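Side-chain contacts in DNA topoisomerase 2-associated protein PAT1 (Saccharomyces cerevisiae, PDB 5LMG), which activates mRNA decapping and represses translation in yeast, its C-terminal domain binding short leucine-rich helical motifs of the decapping enzyme Dcp2: residues L135-L140 and D158-I163; M182-Q187 and T208-R213; K249-F254 and R301-A306. The protein carries 2 engineered substitutions. All coordinates share one frame; numbering follows the deposited sequence.

Contact 1 of 3, residues L135-L140 and D158-I163; sequences LQIIIL and DLFQMI
Phe-160 presents one face of its ring to Ile-137, and the CG2 methyl of that isoleucine sits almost exactly over the ring centre, 3.4 Å from the centroid and 3° off the normal. This is a CH-pi contact of textbook geometry, set within helix-to-helix packing of a predominantly helical fold. The ring reaches across because CG of Phe-160 lies anti to the backbone N (chi1 -166°), which carries it out of helix 151-174 toward the start of helix 136-141. Alongside, the other branch of Ile-137 lies nearer the root of the phenylalanine, CG1 being 3.6 Å from its CB. Leu-135, the N-cap residue of the short helix, arrives from the opposite direction and brings its CD2 methyl to within 3.6 Å of CZ. Leu-100, Ile-106 and Ile-202 also touch the Phe-160 side chain, so several parts of the chain meet on one aromatic residue. Given an alanine here, the Ile-137 methyl is likely to face a gap where the ring had been and the Leu-135 methyl to lose its partner on helix 151-174. With all three residues buried and wholly apolar where they meet, the contact implies cohesion through shape and dispersion rather than through directed polar bonds.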
loop_
_atom_site.group_PDB
_atom_site.type_symbol
_atom_site.label_atom_id
_atom_site.label_comp_id
_atom_site.label_asym_id
_atom_site.label_seq_id
_atom_site.Cartn_x
_atom_site.Cartn_y
_atom_site.Cartn_z
ATOM N N LEU A 135 -12.142 2.981 -7.716
ATOM C CA LEU A 135 -12.301 2.994 -6.268
ATOM C C LEU A 135 -11.976 4.406 -5.785
ATOM O O LEU A 135 -10.896 4.932 -6.073
ATOM C CB LEU A 135 -11.401 1.916 -5.632
ATOM C CG LEU A 135 -11.719 1.422 -4.222
ATOM C CD1 LEU A 135 -13.134 0.876 -4.106
ATOM C CD2 LEU A 135 -10.738 0.359 -3.811
ATOM N N GLN A 136 -12.969 5.059 -5.156
ATOM C CA GLN A 136 -12.862 6.436 -4.669
ATOM C C GLN A 136 -11.656 6.669 -3.767
ATOM O O GLN A 136 -11.008 7.709 -3.895
ATOM C CB GLN A 136 -14.164 6.890 -3.993
ATOM C CG GLN A 136 -14.469 8.384 -4.174
ATOM C CD GLN A 136 -14.475 8.862 -5.616
ATOM O OE1 GLN A 136 -13.783 9.822 -5.970
ATOM N NE2 GLN A 136 -15.249 8.213 -6.483
ATOM N N ILE A 137 -11.312 5.674 -2.918
ATOM C CA ILE A 137 -10.173 5.742 -1.999
ATOM C C ILE A 137 -8.822 5.854 -2.733
ATOM O O ILE A 137 -7.893 6.460 -2.194
ATOM C CB ILE A 137 -10.186 4.602 -0.938
ATOM C CG1 ILE A 137 -9.618 5.103 0.409
ATOM C CG2 ILE A 137 -9.519 3.300 -1.423
ATOM C CD1 ILE A 137 -10.533 6.094 1.124
ATOM N N ILE A 138 -8.737 5.303 -3.961
ATOM C CA ILE A 138 -7.544 5.383 -4.808
ATOM C C ILE A 138 -7.424 6.815 -5.321
ATOM O O ILE A 138 -6.351 7.405 -5.225
ATOM C CB ILE A 138 -7.603 4.322 -5.947
ATOM C CG1 ILE A 138 -7.512 2.875 -5.374
ATOM C CG2 ILE A 138 -6.573 4.600 -7.057
ATOM C CD1 ILE A 138 -6.134 2.402 -4.746
ATOM N N ILE A 139 -8.535 7.382 -5.823
ATOM C CA ILE A 139 -8.587 8.759 -6.333
ATOM C C ILE A 139 -8.229 9.755 -5.204
ATOM O O ILE A 139 -7.423 10.649 -5.432
ATOM C CB ILE A 139 -9.939 9.038 -7.064
ATOM C CG1 ILE A 139 -10.047 8.153 -8.341
ATOM C CG2 ILE A 139 -10.105 10.531 -7.435
ATOM C CD1 ILE A 139 -11.437 7.691 -8.701
ATOM N N LEU A 140 -8.733 9.525 -3.971
ATOM C CA LEU A 140 -8.453 10.365 -2.804
ATOM C C LEU A 140 -7.020 10.282 -2.307
ATOM O O LEU A 140 -6.516 11.266 -1.780
ATOM C CB LEU A 140 -9.421 10.049 -1.638
ATOM C CG LEU A 140 -10.876 10.489 -1.831
ATOM C CD1 LEU A 140 -11.727 10.065 -0.636
ATOM C CD2 LEU A 140 -10.983 12.004 -2.103
ATOM N N ASP A 158 -6.893 6.391 5.889
ATOM C CA ASP A 158 -6.367 5.645 7.042
ATOM C C ASP A 158 -7.331 4.504 7.464
ATOM O O ASP A 158 -6.862 3.413 7.806
ATOM C CB ASP A 158 -6.086 6.585 8.234
ATOM C CG ASP A 158 -5.112 7.731 7.974
ATOM O OD1 ASP A 158 -4.335 7.651 6.989
ATOM O OD2 ASP A 158 -5.106 8.695 8.769
ATOM N N LEU A 159 -8.665 4.758 7.405
ATOM C CA LEU A 159 -9.693 3.756 7.718
ATOM C C LEU A 159 -9.637 2.584 6.727
ATOM O O LEU A 159 -9.579 1.435 7.159
ATOM C CB LEU A 159 -11.118 4.357 7.763
ATOM C CG LEU A 159 -12.244 3.365 8.142
ATOM C CD1 LEU A 159 -12.227 3.039 9.632
ATOM C CD2 LEU A 159 -13.612 3.888 7.716
ATOM N N PHE A 160 -9.675 2.882 5.407
ATOM C CA PHE A 160 -9.598 1.891 4.339
ATOM C C PHE A 160 -8.324 1.060 4.490
ATOM O O PHE A 160 -8.391 -0.164 4.412
ATOM C CB PHE A 160 -9.631 2.570 2.963
ATOM C CG PHE A 160 -9.897 1.618 1.823
ATOM C CD1 PHE A 160 -8.876 0.831 1.299
ATOM C CD2 PHE A 160 -11.164 1.511 1.265
ATOM C CE1 PHE A 160 -9.118 -0.044 0.234
ATOM C CE2 PHE A 160 -11.408 0.632 0.204
ATOM C CZ PHE A 160 -10.381 -0.137 -0.301
ATOM N N GLN A 161 -7.189 1.721 4.779
ATOM C CA GLN A 161 -5.888 1.096 5.001
ATOM C C GLN A 161 -5.925 0.079 6.154
ATOM O O GLN A 161 -5.514 -1.067 5.968
ATOM C CB GLN A 161 -4.814 2.182 5.235
ATOM C CG GLN A 161 -3.421 1.685 5.676
ATOM C CD GLN A 161 -2.587 1.089 4.558
ATOM O OE1 GLN A 161 -2.591 1.561 3.414
ATOM N NE2 GLN A 161 -1.819 0.053 4.884
ATOM N N MET A 162 -6.439 0.499 7.323
ATOM C CA MET A 162 -6.527 -0.290 8.547
ATOM C C MET A 162 -7.452 -1.520 8.421
ATOM O O MET A 162 -7.076 -2.609 8.855
ATOM C CB MET A 162 -6.962 0.619 9.714
ATOM C CG MET A 162 -6.976 -0.061 11.056
ATOM S SD MET A 162 -7.850 0.901 12.311
ATOM C CE MET A 162 -9.540 0.558 11.887
ATOM N N ILE A 163 -8.651 -1.342 7.847
ATOM C CA ILE A 163 -9.645 -2.407 7.743
ATOM C C ILE A 163 -9.452 -3.297 6.508
ATOM O O ILE A 163 -9.230 -4.497 6.675
ATOM C CB ILE A 163 -11.085 -1.826 7.849
ATOM C CG1 ILE A 163 -11.350 -1.319 9.289
ATOM C CG2 ILE A 163 -12.150 -2.849 7.388
ATOM C CD1 ILE A 163 -12.683 -0.565 9.531
#

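Contact 2 of 3, residues M182-Q187 and T208-R213; sequences MGLLLQ and TILISR
Leu-185 and Leu-210 mark the closest backbone approach between the helical segments 182-187 and 208-213, their CA atoms lying 6.7 Å apart. At this spacing the two side chains slide past each other in opposite directions. Leu-210 points at the facing helix, and its two methyls divide the work: CD1 lies against the backbone of that helix, 4.1 Å from the CA of Leu-185 and about as far from the carbonyl oxygen of Leu-184, while CD2 meets CB of Leu-184 at 4.1 Å. In the reverse direction, Leu-185 sends its CD2 methyl to CB of Leu-210, at 3.8 Å, so that each of these two leucines lies against the base of the other. The first torsion of Leu-210 (chi1 -63°) sets CG anti to the carbonyl carbon, and chi2 near 180° directs the methyls to Leu-184 and Leu-185. A side-chain hydrogen bond closes within segment 208-213, where the Thr-208 carbonyl oxygen receives both the Ser-212 amide and, at 2.8 Å, Ser-212 OG, from opposite faces of its plane; the hydroxyl thus spends its proton inside its own helix. The leucine cluster is extended by other helices. Leu-125 and Phe-129 of helix 118-130 pack on Leu-184 and Leu-210 respectively, and Leu-172 of helix 151-174 also meets Leu-184. Trp-235 of helix 234-246 touches Leu-185, so this apolar helix-to-helix packing between the neighbouring helices 178-191 and 201-216, in a helical domain whose family belongs to the TPR clan, is walled by helices 118-130, 151-174 and 234-246.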
loop_
_atom_site.group_PDB
_atom_site.type_symbol
_atom_site.label_atom_id
_atom_site.label_comp_id
_atom_site.label_asym_id
_atom_site.label_seq_id
_atom_site.Cartn_x
_atom_site.Cartn_y
_atom_site.Cartn_z
ATOM N N MET A 182 -1.728 -15.278 -8.895
ATOM C CA MET A 182 -1.346 -14.904 -10.264
ATOM C C MET A 182 -2.539 -14.246 -10.956
ATOM O O MET A 182 -2.377 -13.183 -11.559
ATOM C CB MET A 182 -0.802 -16.101 -11.069
ATOM C CG MET A 182 0.546 -16.642 -10.564
ATOM S SD MET A 182 1.881 -15.416 -10.477
ATOM C CE MET A 182 2.198 -15.418 -8.747
ATOM N N GLY A 183 -3.732 -14.819 -10.746
ATOM C CA GLY A 183 -4.995 -14.289 -11.250
ATOM C C GLY A 183 -5.247 -12.850 -10.813
ATOM O O GLY A 183 -5.602 -12.009 -11.643
ATOM N N LEU A 184 -5.011 -12.539 -9.519
ATOM C CA LEU A 184 -5.218 -11.190 -8.964
ATOM C C LEU A 184 -4.227 -10.170 -9.519
ATOM O O LEU A 184 -4.611 -9.034 -9.790
ATOM C CB LEU A 184 -5.210 -11.189 -7.416
ATOM C CG LEU A 184 -6.301 -12.010 -6.698
ATOM C CD1 LEU A 184 -6.074 -12.001 -5.202
ATOM C CD2 LEU A 184 -7.702 -11.477 -6.998
ATOM N N LEU A 185 -2.969 -10.584 -9.724
ATOM C CA LEU A 185 -1.917 -9.737 -10.294
ATOM C C LEU A 185 -2.260 -9.344 -11.732
ATOM O O LEU A 185 -2.124 -8.171 -12.100
ATOM C CB LEU A 185 -0.571 -10.475 -10.262
ATOM C CG LEU A 185 0.216 -10.361 -8.963
ATOM C CD1 LEU A 185 1.142 -11.558 -8.792
ATOM C CD2 LEU A 185 0.990 -9.057 -8.898
ATOM N N LEU A 186 -2.730 -10.325 -12.526
ATOM C CA LEU A 186 -3.149 -10.129 -13.912
ATOM C C LEU A 186 -4.363 -9.219 -13.970
ATOM O O LEU A 186 -4.405 -8.353 -14.839
ATOM C CB LEU A 186 -3.434 -11.468 -14.616
ATOM C CG LEU A 186 -2.210 -12.272 -15.068
ATOM C CD1 LEU A 186 -2.621 -13.662 -15.555
ATOM C CD2 LEU A 186 -1.424 -11.532 -16.144
ATOM N N GLN A 187 -5.314 -9.361 -13.011
ATOM C CA GLN A 187 -6.499 -8.493 -12.907
ATOM C C GLN A 187 -6.061 -7.029 -12.729
ATOM O O GLN A 187 -6.596 -6.145 -13.391
ATOM C CB GLN A 187 -7.409 -8.908 -11.726
ATOM C CG GLN A 187 -8.273 -10.148 -11.969
ATOM C CD GLN A 187 -9.423 -9.942 -12.930
ATOM O OE1 GLN A 187 -10.089 -8.901 -12.947
ATOM N NE2 GLN A 187 -9.716 -10.967 -13.718
ATOM N N THR A 208 2.303 -4.118 -3.183
ATOM C CA THR A 208 3.308 -4.702 -2.276
ATOM C C THR A 208 2.817 -6.023 -1.665
ATOM O O THR A 208 3.589 -6.986 -1.627
ATOM C CB THR A 208 3.739 -3.705 -1.202
ATOM O OG1 THR A 208 4.080 -2.482 -1.829
ATOM C CG2 THR A 208 4.919 -4.215 -0.345
ATOM N N ILE A 209 1.543 -6.054 -1.197
ATOM C CA ILE A 209 0.896 -7.248 -0.639
ATOM C C ILE A 209 0.906 -8.395 -1.681
ATOM O O ILE A 209 1.337 -9.484 -1.343
ATOM C CB ILE A 209 -0.544 -6.937 -0.139
ATOM C CG1 ILE A 209 -0.518 -6.116 1.165
ATOM C CG2 ILE A 209 -1.372 -8.230 0.028
ATOM C CD1 ILE A 209 -1.734 -5.275 1.358
ATOM N N LEU A 210 0.438 -8.137 -2.932
ATOM C CA LEU A 210 0.418 -9.141 -4.006
ATOM C C LEU A 210 1.815 -9.653 -4.346
ATOM O O LEU A 210 1.985 -10.864 -4.430
ATOM C CB LEU A 210 -0.297 -8.653 -5.294
ATOM C CG LEU A 210 -1.793 -8.317 -5.226
ATOM C CD1 LEU A 210 -2.295 -7.907 -6.602
ATOM C CD2 LEU A 210 -2.627 -9.507 -4.724
ATOM N N ILE A 211 2.811 -8.743 -4.521
ATOM C CA ILE A 211 4.210 -9.106 -4.847
ATOM C C ILE A 211 4.822 -9.962 -3.733
ATOM O O ILE A 211 5.428 -10.997 -4.038
ATOM C CB ILE A 211 5.114 -7.874 -5.152
ATOM C CG1 ILE A 211 4.684 -7.116 -6.418
ATOM C CG2 ILE A 211 6.608 -8.266 -5.222
ATOM C CD1 ILE A 211 5.419 -5.710 -6.529
ATOM N N SER A 212 4.695 -9.502 -2.455
ATOM C CA SER A 212 5.210 -10.201 -1.268
ATOM C C SER A 212 4.607 -11.606 -1.112
ATOM O O SER A 212 5.345 -12.548 -0.818
ATOM C CB SER A 212 4.991 -9.375 -0.008
ATOM O OG SER A 212 5.666 -8.135 -0.133
ATOM N N ARG A 213 3.291 -11.751 -1.364
ATOM C CA ARG A 213 2.599 -13.043 -1.297
ATOM C C ARG A 213 3.058 -13.998 -2.411
ATOM O O ARG A 213 3.369 -15.152 -2.120
ATOM C CB ARG A 213 1.067 -12.868 -1.271
ATOM C CG ARG A 213 0.249 -14.157 -0.992
ATOM C CD ARG A 213 0.708 -15.035 0.183
ATOM N NE ARG A 213 0.950 -14.277 1.415
ATOM C CZ ARG A 213 1.570 -14.763 2.487
ATOM N NH1 ARG A 213 2.010 -16.016 2.498
ATOM N NH2 ARG A 213 1.755 -14.001 3.556
#

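Contact 3 of 3, residues K249-F254 and R301-A306; sequences KIQLIF and RDEIFA. With EDO (1,2-ethanediol), chain H; EDO (1,2-ethanediol), chain F.
Gln-251 and Glu-303 both bend at chi2, 73° and -63° respectively, and these turns bring amide and carboxylate together at about a right angle between the side chains. The setting is a 3-10 turn, residues 250-253, docked on the long helix 290-322 of a largely helical domain whose family belongs to the TPR clan. Between the segments Gln-251 NE2 donates to Glu-303 OE1 at 2.8 Å. The acceptor lies nearly in the amide plane but is met on its anti side, and the two flat groups are turned 43° apart. Beneath this bond the same glutamate lies on Phe-254: its CG stands over the ring centre, 3.5 Å from the centroid, and the carboxylate is stacked nearly parallel to the ring plane. One side chain thus serves as a hydrogen-bond acceptor through OE1 and as a cover for the ring through its methylenes and carboxylate face, and the pairing with Gln-251 probably helps hold its carboxylate flat on the ring. Trp-278 meets the Phe-254 ring edge-to-face, linking the end of segment 249-254 to helix 275-286 as well. On the helix surface, Arg-301, Ile-304 and Phe-305 touch the bound Dcp2 peptide, so this turn packs on a helix that also takes part in peptide recognition. Nearby, a 1,2-ethanediol, probably from the crystallisation liquor, donates its O1 hydroxyl to Asp-302 OD1 at 2.9 Å.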
loop_
_atom_site.group_PDB
_atom_site.type_symbol
_atom_site.label_atom_id
_atom_site.label_comp_id
_atom_site.label_asym_id
_atom_site.label_seq_id
_atom_site.Cartn_x
_atom_site.Cartn_y
_atom_site.Cartn_z
ATOM N N LYS A 249 8.975 5.018 -14.932
ATOM C CA LYS A 249 8.010 5.728 -14.082
ATOM C C LYS A 249 8.155 5.403 -12.570
ATOM O O LYS A 249 7.338 5.875 -11.779
ATOM C CB LYS A 249 6.567 5.443 -14.565
ATOM C CG LYS A 249 6.266 5.972 -15.973
ATOM C CD LYS A 249 5.062 5.298 -16.628
ATOM C CE LYS A 249 5.410 4.006 -17.335
ATOM N NZ LYS A 249 4.248 3.443 -18.072
ATOM N N ILE A 250 9.194 4.616 -12.174
ATOM C CA ILE A 250 9.455 4.187 -10.787
ATOM C C ILE A 250 9.578 5.387 -9.804
ATOM O O ILE A 250 9.045 5.312 -8.694
ATOM C CB ILE A 250 10.660 3.195 -10.680
ATOM C CG1 ILE A 250 10.358 1.880 -11.452
ATOM C CG2 ILE A 250 11.011 2.870 -9.210
ATOM C CD1 ILE A 250 11.630 0.993 -11.834
ATOM N N GLN A 251 10.231 6.489 -10.220
ATOM C CA GLN A 251 10.397 7.697 -9.400
ATOM C C GLN A 251 9.039 8.349 -8.997
ATOM O O GLN A 251 8.949 8.960 -7.924
ATOM C CB GLN A 251 11.348 8.695 -10.105
ATOM C CG GLN A 251 11.195 10.184 -9.742
ATOM C CD GLN A 251 11.716 10.537 -8.367
ATOM O OE1 GLN A 251 12.897 10.337 -8.047
ATOM N NE2 GLN A 251 10.864 11.143 -7.549
ATOM N N LEU A 252 7.981 8.152 -9.821
ATOM C CA LEU A 252 6.641 8.720 -9.581
ATOM C C LEU A 252 5.937 8.168 -8.320
ATOM O O LEU A 252 4.914 8.708 -7.901
ATOM C CB LEU A 252 5.743 8.584 -10.822
ATOM C CG LEU A 252 6.249 9.215 -12.134
ATOM C CD1 LEU A 252 5.230 9.006 -13.248
ATOM C CD2 LEU A 252 6.551 10.720 -11.973
ATOM N N ILE A 253 6.497 7.121 -7.702
ATOM C CA ILE A 253 5.975 6.561 -6.456
ATOM C C ILE A 253 6.271 7.517 -5.266
ATOM O O ILE A 253 5.592 7.434 -4.245
ATOM C CB ILE A 253 6.441 5.099 -6.208
ATOM C CG1 ILE A 253 7.925 5.026 -5.766
ATOM C CG2 ILE A 253 6.148 4.184 -7.421
ATOM C CD1 ILE A 253 8.431 3.620 -5.432
ATOM N N PHE A 254 7.276 8.421 -5.414
ATOM C CA PHE A 254 7.651 9.419 -4.395
ATOM C C PHE A 254 6.833 10.698 -4.674
ATOM O O PHE A 254 7.026 11.307 -5.728
ATOM C CB PHE A 254 9.166 9.704 -4.428
ATOM C CG PHE A 254 10.042 8.558 -3.977
ATOM C CD1 PHE A 254 10.428 7.561 -4.868
ATOM C CD2 PHE A 254 10.482 8.475 -2.657
ATOM C CE1 PHE A 254 11.237 6.495 -4.446
ATOM C CE2 PHE A 254 11.302 7.419 -2.237
ATOM C CZ PHE A 254 11.686 6.440 -3.140
ATOM N N ARG A 301 17.955 6.377 -7.580
ATOM C CA ARG A 301 19.265 6.843 -7.099
ATOM C C ARG A 301 19.194 8.203 -6.405
ATOM O O ARG A 301 19.766 8.354 -5.324
ATOM C CB ARG A 301 20.308 6.854 -8.233
ATOM C CG ARG A 301 21.674 7.441 -7.827
ATOM C CD ARG A 301 22.753 7.353 -8.909
ATOM N NE ARG A 301 22.299 7.955 -10.159
ATOM C CZ ARG A 301 21.916 7.262 -11.225
ATOM N NH1 ARG A 301 22.013 5.936 -11.235
ATOM N NH2 ARG A 301 21.456 7.889 -12.297
ATOM N N ASP A 302 18.495 9.182 -7.017
ATOM C CA ASP A 302 18.351 10.520 -6.430
ATOM C C ASP A 302 17.544 10.492 -5.113
ATOM O O ASP A 302 17.827 11.268 -4.202
ATOM C CB ASP A 302 17.787 11.517 -7.451
ATOM C CG ASP A 302 18.670 11.736 -8.680
ATOM O OD1 ASP A 302 19.920 11.621 -8.554
ATOM O OD2 ASP A 302 18.113 12.025 -9.767
ATOM N N GLU A 303 16.598 9.546 -4.990
ATOM C CA GLU A 303 15.796 9.365 -3.776
ATOM C C GLU A 303 16.619 8.714 -2.664
ATOM O O GLU A 303 16.461 9.099 -1.506
ATOM C CB GLU A 303 14.512 8.590 -4.068
ATOM C CG GLU A 303 13.506 9.372 -4.908
ATOM C CD GLU A 303 12.907 10.659 -4.351
ATOM O OE1 GLU A 303 12.313 11.415 -5.154
ATOM O OE2 GLU A 303 13.024 10.921 -3.130
ATOM N N ILE A 304 17.567 7.807 -3.038
ATOM C CA ILE A 304 18.500 7.161 -2.110
ATOM C C ILE A 304 19.409 8.258 -1.494
ATOM O O ILE A 304 19.548 8.314 -0.270
ATOM C CB ILE A 304 19.318 6.019 -2.802
ATOM C CG1 ILE A 304 18.407 4.805 -3.149
ATOM C CG2 ILE A 304 20.519 5.584 -1.940
ATOM C CD1 ILE A 304 18.991 3.805 -4.139
ATOM N N PHE A 305 19.988 9.130 -2.354
ATOM C CA PHE A 305 20.859 10.228 -1.920
ATOM C C PHE A 305 20.119 11.289 -1.066
ATOM O O PHE A 305 20.678 11.736 -0.062
ATOM C CB PHE A 305 21.615 10.858 -3.104
ATOM C CG PHE A 305 22.553 9.933 -3.853
ATOM C CD1 PHE A 305 23.119 8.822 -3.227
ATOM C CD2 PHE A 305 22.881 10.177 -5.180
ATOM C CE1 PHE A 305 23.966 7.954 -3.927
ATOM C CE2 PHE A 305 23.762 9.333 -5.866
ATOM C CZ PHE A 305 24.288 8.222 -5.238
ATOM N N ALA A 306 18.865 11.647 -1.431
ATOM C CA ALA A 306 18.041 12.593 -0.669
ATOM C C ALA A 306 17.798 12.069 0.762
ATOM O O ALA A 306 17.921 12.845 1.707
ATOM C CB ALA A 306 16.713 12.834 -1.373
HETATM C C1 EDO H . 10.932 13.069 -1.446
HETATM O O1 EDO H . 11.448 11.820 -1.007
HETATM C C2 EDO H . 9.789 12.820 -2.457
HETATM O O2 EDO H . 8.632 12.263 -1.822
HETATM C C1 EDO F . 20.873 15.138 -7.240
HETATM O O1 EDO F . 21.015 13.744 -6.980
HETATM C C2 EDO F . 19.384 15.526 -7.306
HETATM O O2 EDO F . 18.832 15.033 -8.513
HETATM O O HOH W 1 15.529 9.231 -8.328
#

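How the contacts relate
Contacts 1, 2 and 3 follow one another along the chain, each closing before the next opens, as expected when a domain is built by adding helices in succession. Contacts 1 and 2 have centres about 18 Å apart and are joined by consecutive helices, 151-174 leading into 178-191; helix 201-216 serves both, supplying one segment of contact 2 and Ile-202 beside the Phe-160 side chain of contact 1. Contact 3 lies farther along, its centre about 24 Å from contact 1 and 23 Å from contact 2, with helix 275-286 touching both contacts 2 and 3. The series thus runs from buried apolar packing to a partly buried, mixed polar and aromatic contact on a helix that also touches the peptide.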